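Local coordinates for protein probable endonuclease 4 (PDB 4HNO) that probably cleaves the DNA backbone at apurinic or apyrimidinic sites during base excision repair, as a metal-dependent endonuclease built on a TIM barrel, at residues A200-I205 with F209-L214; A44-D49 with L94-E99. All coordinates share one frame; numbering follows the deposited sequence.

From the N terminus the chain meets contact 2 first: residues 44-49, in the loop that leads from strand 31-34 to helix 49-61, meet residues 94-99 of helix 84-104, closing a loop of 44 residues that holds most of helix 49-61, strand 69-72 and the first turns of helix 84-104. Contact 1 opens only after that loop is shut and spans just three residues, where helix 195-208 ends and the chain turns into strand 214-222. The two are in series, neither nested nor crossed. They lie on opposite sides of the chain's centre, with centres about 31 Å apart: contact 2 ties a surface loop to an outer helix, contact 1 a helix end to the turn before a barrel strand.

Contact 1 of 2, residues A200-I205 with F209-L214; sequences ALLNEI and FGLERL
Ile205 O, in the last turn of helix 195-208, accepts two backbone N-H groups, from Phe209 and Gly210. Phe209 N gives the straighter bond, 2.9 Å to Ile205 O with an N-H...O angle of 153°; Gly210 N reaches the same Ile205 O at 3.0 Å, but more bent, at 133°. Gly210 has a positive phi. This is the helix-to-strand turn of a TIM barrel, through which helix 195-208 feeds strand 214-222.

The side chains meet through apolar atoms. Ile205 is the hub: with CG1 anti to its carbonyl carbon (chi1 -67°), CG2 lies anti to the backbone N and touches both Leu211 CD2, at 3.7 Å, and Phe209 CD1, at 4.1 Å. Its other branch ends in CD1, which meets Leu214 CD2 at 4.2 Å, at the start of the barrel strand. Leu211 crosses Ile205 at about a right angle, and the same methyl, Leu211 CD2, reaches back one helical turn to Leu202 CD2 at 4.0 Å. Helix 253-256 flanks this side through Glu254, which touches Leu202 and Leu211, whereas Phe209 packs on Ile178 of strand 176-181 and on Lys164.

Contact 2 of 2, residues A44-D49 with L94-E99; sequences AKLPSD and LKKEVE
Lys96 sets out with CG anti to its backbone N (chi1 167°) and then bends at each of its next three torsions, all near +60°, curling its chain around the carbonyl oxygen of Ala44. Leu46 has CG anti to its own carbonyl carbon; CD1 continues the chain anti to CA, and the other branch, CD2, turns to Lys96 and the helix backbone.

The curl ends in the hydrogen bond that joins the two segments: Lys96 NZ gives to Ala44 O at 2.8 Å, approaching the oxygen nearly end-on, with a C=O...N angle of 174°. The methylenes of the lysine gather round the same oxygen, Lys96 CD coming within 3.4 Å of Ala44 O. Nearer its backbone, Lys96 CG rests against Ala44 CB at 4.1 Å.

Leu46 supplies the apolar half. Its CD2 lies 3.8 Å from Lys96 CD and 4.0 Å from Lys96 CE, the two side chains crossing obliquely, and the same methyl reaches the helix backbone at Glu99 C, 4.2 Å away. Ile100, one residue further along the helix, also touches Leu46.

The contact thus joins the loop after strand 31-34 to helix 84-104, at the surface of the barrel and away from the zinc and manganese sites. Just beyond it, Ser48 N-caps helix 49-61 through a bond from Ala51 N to its OG, and Lys103 NZ hydrogen-bonds to Pro47 O.

One lysine therefore serves both halves of the contact: its methylenes pack against Leu46, while its ammonium, probably charged, should polarise the Ala44 carbonyl it meets end-on.

Contact 1 of 2, residues A200-I205 with F209-L214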
loop_
_atom_site.group_PDB
_atom_site.type_symbol
_atom_site.label_atom_id
_atom_site.label_comp_id
_atom_site.label_asym_id
_atom_site.label_seq_id
_atom_site.Cartn_x
_atom_site.Cartn_y
_atom_site.Cartn_z
ATOM N N ALA A 200 5.204 12.299 -15.819
ATOM C CA ALA A 200 4.756 13.335 -14.891
ATOM C C ALA A 200 4.628 12.798 -13.475
ATOM O O ALA A 200 5.003 13.469 -12.513
ATOM C CB ALA A 200 3.438 13.952 -15.354
ATOM N N LEU A 201 4.102 11.585 -13.350
ATOM C CA LEU A 201 3.972 10.943 -12.043
ATOM C C LEU A 201 5.353 10.766 -11.410
ATOM O O LEU A 201 5.563 11.091 -10.235
ATOM C CB LEU A 201 3.259 9.606 -12.210
ATOM C CG LEU A 201 3.203 8.728 -10.960
ATOM C CD1 LEU A 201 2.457 9.411 -9.839
ATOM C CD2 LEU A 201 2.602 7.401 -11.304
ATOM N N LEU A 202 6.292 10.223 -12.172
ATOM C CA LEU A 202 7.633 10.001 -11.652
ATOM C C LEU A 202 8.320 11.307 -11.282
ATOM O O LEU A 202 8.987 11.392 -10.254
ATOM C CB LEU A 202 8.477 9.205 -12.656
ATOM C CG LEU A 202 8.053 7.747 -12.832
ATOM C CD1 LEU A 202 8.743 7.128 -14.031
ATOM C CD2 LEU A 202 8.348 6.945 -11.582
ATOM N N ASN A 203 8.152 12.331 -12.111
ATOM C CA ASN A 203 8.714 13.629 -11.785
ATOM C C ASN A 203 8.126 14.174 -10.488
ATOM O O ASN A 203 8.827 14.767 -9.672
ATOM C CB ASN A 203 8.485 14.604 -12.930
ATOM C CG ASN A 203 9.328 14.279 -14.134
ATOM O OD1 ASN A 203 10.357 13.610 -14.031
ATOM N ND2 ASN A 203 8.900 14.746 -15.290
ATOM N N GLU A 204 6.829 13.984 -10.312
ATOM C CA GLU A 204 6.158 14.440 -9.114
ATOM C C GLU A 204 6.675 13.695 -7.855
ATOM O O GLU A 204 6.973 14.306 -6.828
ATOM C CB GLU A 204 4.656 14.278 -9.337
ATOM C CG GLU A 204 3.796 14.874 -8.274
ATOM C CD GLU A 204 2.310 14.899 -8.660
ATOM O OE1 GLU A 204 1.912 15.162 -9.815
ATOM O OE2 GLU A 204 1.542 14.638 -7.750
ATOM N N ILE A 205 6.809 12.376 -7.946
ATOM C CA ILE A 205 7.373 11.592 -6.854
ATOM C C ILE A 205 8.789 12.045 -6.542
ATOM O O ILE A 205 9.143 12.228 -5.379
ATOM C CB ILE A 205 7.278 10.085 -7.173
ATOM C CG1 ILE A 205 5.802 9.656 -7.182
ATOM C CG2 ILE A 205 8.064 9.268 -6.157
ATOM C CD1 ILE A 205 5.557 8.272 -7.695
ATOM N N PHE A 209 9.109 13.654 -2.840
ATOM C CA PHE A 209 9.615 12.668 -1.874
ATOM C C PHE A 209 11.033 12.204 -2.153
ATOM O O PHE A 209 11.746 11.805 -1.230
ATOM C CB PHE A 209 8.739 11.407 -1.862
ATOM C CG PHE A 209 7.265 11.682 -1.889
ATOM C CD1 PHE A 209 6.527 11.423 -3.035
ATOM C CD2 PHE A 209 6.608 12.191 -0.784
ATOM C CE1 PHE A 209 5.174 11.676 -3.087
ATOM C CE2 PHE A 209 5.234 12.459 -0.853
ATOM C CZ PHE A 209 4.533 12.193 -2.002
ATOM N N GLY A 210 11.407 12.184 -3.426
ATOM C CA GLY A 210 12.556 11.432 -3.888
ATOM C C GLY A 210 12.097 10.019 -4.206
ATOM O O GLY A 210 11.343 9.396 -3.446
ATOM N N LEU A 211 12.589 9.468 -5.312
ATOM C CA LEU A 211 12.146 8.150 -5.735
ATOM C C LEU A 211 12.467 7.034 -4.736
ATOM O O LEU A 211 11.771 6.026 -4.694
ATOM C CB LEU A 211 12.724 7.796 -7.112
ATOM C CG LEU A 211 11.870 8.290 -8.275
ATOM C CD1 LEU A 211 12.619 8.126 -9.572
ATOM C CD2 LEU A 211 10.548 7.534 -8.332
ATOM N N GLU A 212 13.501 7.198 -3.918
ATOM C CA GLU A 212 13.823 6.189 -2.919
ATOM C C GLU A 212 12.649 5.947 -1.958
ATOM O O GLU A 212 12.551 4.868 -1.364
ATOM C CB GLU A 212 15.081 6.593 -2.138
ATOM C CG GLU A 212 15.489 5.618 -1.056
ATOM C CD GLU A 212 14.738 5.815 0.228
ATOM O OE1 GLU A 212 14.169 6.909 0.421
ATOM O OE2 GLU A 212 14.750 4.891 1.082
ATOM N N ARG A 213 11.773 6.938 -1.786
ATOM C CA ARG A 213 10.644 6.797 -0.875
ATOM C C ARG A 213 9.477 6.010 -1.448
ATOM O O ARG A 213 8.538 5.707 -0.699
ATOM C CB ARG A 213 10.171 8.167 -0.389
ATOM C CG ARG A 213 11.150 8.920 0.513
ATOM C CD ARG A 213 11.173 8.386 1.931
ATOM N NE ARG A 213 11.995 7.213 2.095
ATOM C CZ ARG A 213 12.196 6.613 3.263
ATOM N NH1 ARG A 213 11.494 6.959 4.333
ATOM N NH2 ARG A 213 13.096 5.626 3.351
ATOM N N LEU A 214 9.488 5.681 -2.733
ATOM C CA LEU A 214 8.424 4.870 -3.295
ATOM C C LEU A 214 8.732 3.405 -3.010
ATOM O O LEU A 214 9.594 2.800 -3.650
ATOM C CB LEU A 214 8.283 5.122 -4.804
ATOM C CG LEU A 214 7.208 4.288 -5.486
ATOM C CD1 LEU A 214 5.822 4.579 -4.924
ATOM C CD2 LEU A 214 7.250 4.522 -6.993
#

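Contact 2 of 2, residues A44-D49 with L94-E99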
loop_
_atom_site.group_PDB
_atom_site.type_symbol
_atom_site.label_atom_id
_atom_site.label_comp_id
_atom_site.label_asym_id
_atom_site.label_seq_id
_atom_site.Cartn_x
_atom_site.Cartn_y
_atom_site.Cartn_z
ATOM N N ALA A 44 -6.238 -5.323 19.097
ATOM C CA ALA A 44 -5.750 -6.422 18.288
ATOM C C ALA A 44 -4.703 -7.199 19.083
ATOM O O ALA A 44 -3.838 -6.629 19.747
ATOM C CB ALA A 44 -5.120 -5.925 16.990
ATOM N N LYS A 45 -4.761 -8.508 18.964
ATOM C CA LYS A 45 -3.742 -9.366 19.540
ATOM C C LYS A 45 -2.458 -9.324 18.729
ATOM O O LYS A 45 -2.435 -9.062 17.516
ATOM C CB LYS A 45 -4.226 -10.810 19.592
ATOM C CG LYS A 45 -5.365 -11.030 20.563
ATOM C CD LYS A 45 -5.747 -12.499 20.651
ATOM C CE LYS A 45 -7.211 -12.659 21.024
ATOM N NZ LYS A 45 -7.558 -14.056 21.393
ATOM N N LEU A 46 -1.374 -9.612 19.428
ATOM C CA LEU A 46 -0.117 -9.920 18.783
ATOM C C LEU A 46 -0.128 -11.358 18.272
ATOM O O LEU A 46 -0.757 -12.224 18.872
ATOM C CB LEU A 46 1.051 -9.841 19.763
ATOM C CG LEU A 46 1.356 -8.468 20.317
ATOM C CD1 LEU A 46 2.428 -8.617 21.378
ATOM C CD2 LEU A 46 1.854 -7.552 19.236
ATOM N N PRO A 47 0.667 -11.648 17.245
ATOM C CA PRO A 47 0.963 -13.055 16.972
ATOM C C PRO A 47 1.659 -13.663 18.181
ATOM O O PRO A 47 2.438 -12.988 18.848
ATOM C CB PRO A 47 1.918 -12.993 15.779
ATOM C CG PRO A 47 2.527 -11.680 15.830
ATOM C CD PRO A 47 1.460 -10.745 16.401
ATOM N N SER A 48 1.389 -14.928 18.456
ATOM C CA SER A 48 2.120 -15.611 19.503
ATOM C C SER A 48 3.593 -15.712 19.119
ATOM O O SER A 48 3.980 -15.567 17.952
ATOM C CB SER A 48 1.564 -17.006 19.740
ATOM O OG SER A 48 1.859 -17.832 18.629
ATOM N N ASP A 49 4.428 -15.997 20.110
ATOM C CA ASP A 49 5.826 -16.248 19.829
ATOM C C ASP A 49 5.980 -17.344 18.789
ATOM O O ASP A 49 6.786 -17.228 17.868
ATOM C CB ASP A 49 6.584 -16.666 21.075
ATOM C CG ASP A 49 6.588 -15.622 22.140
ATOM O OD1 ASP A 49 6.268 -14.436 21.890
ATOM O OD2 ASP A 49 6.949 -15.991 23.273
ATOM N N LEU A 94 -2.822 1.858 15.904
ATOM C CA LEU A 94 -1.693 1.931 14.979
ATOM C C LEU A 94 -0.382 1.581 15.684
ATOM O O LEU A 94 0.456 0.899 15.096
ATOM C CB LEU A 94 -1.655 3.308 14.330
ATOM C CG LEU A 94 -0.704 3.449 13.151
ATOM C CD1 LEU A 94 -0.985 2.478 12.054
ATOM C CD2 LEU A 94 -0.780 4.872 12.603
ATOM N N LYS A 95 -0.208 2.008 16.935
ATOM C CA LYS A 95 0.964 1.582 17.693
ATOM C C LYS A 95 1.008 0.060 17.798
ATOM O O LYS A 95 2.063 -0.551 17.633
ATOM C CB LYS A 95 0.984 2.170 19.104
ATOM C CG LYS A 95 1.265 3.646 19.246
ATOM C CD LYS A 95 1.076 4.137 20.689
ATOM C CE LYS A 95 1.227 5.619 20.818
ATOM N NZ LYS A 95 0.850 6.060 22.180
ATOM N N LYS A 96 -0.133 -0.553 18.112
ATOM C CA LYS A 96 -0.198 -2.008 18.172
ATOM C C LYS A 96 0.140 -2.643 16.817
ATOM O O LYS A 96 0.871 -3.618 16.762
ATOM C CB LYS A 96 -1.576 -2.445 18.677
ATOM C CG LYS A 96 -1.886 -3.919 18.507
ATOM C CD LYS A 96 -0.912 -4.921 19.106
ATOM C CE LYS A 96 -0.745 -4.836 20.602
ATOM N NZ LYS A 96 -2.034 -5.066 21.302
ATOM N N GLU A 97 -0.370 -2.071 15.723
ATOM C CA GLU A 97 -0.021 -2.624 14.417
ATOM C C GLU A 97 1.474 -2.526 14.145
ATOM O O GLU A 97 2.045 -3.455 13.574
ATOM C CB GLU A 97 -0.817 -1.916 13.324
ATOM C CG GLU A 97 -2.292 -2.220 13.362
ATOM C CD GLU A 97 -3.045 -1.537 12.193
ATOM O OE1 GLU A 97 -4.156 -1.975 11.870
ATOM O OE2 GLU A 97 -2.483 -0.557 11.640
ATOM N N VAL A 98 2.103 -1.430 14.538
ATOM C CA VAL A 98 3.558 -1.336 14.416
ATOM C C VAL A 98 4.233 -2.448 15.204
ATOM O O VAL A 98 5.178 -3.072 14.730
ATOM C CB VAL A 98 4.055 0.060 14.847
ATOM C CG1 VAL A 98 5.571 0.064 15.024
ATOM C CG2 VAL A 98 3.619 1.109 13.833
ATOM N N GLU A 99 3.751 -2.707 16.419
ATOM C CA GLU A 99 4.339 -3.748 17.219
ATOM C C GLU A 99 4.091 -5.144 16.652
ATOM O O GLU A 99 4.957 -6.016 16.790
ATOM C CB GLU A 99 3.915 -3.577 18.660
ATOM C CG GLU A 99 4.549 -2.270 19.265
ATOM C CD GLU A 99 6.114 -2.262 19.235
ATOM O OE1 GLU A 99 6.720 -3.235 19.740
ATOM O OE2 GLU A 99 6.740 -1.324 18.705
#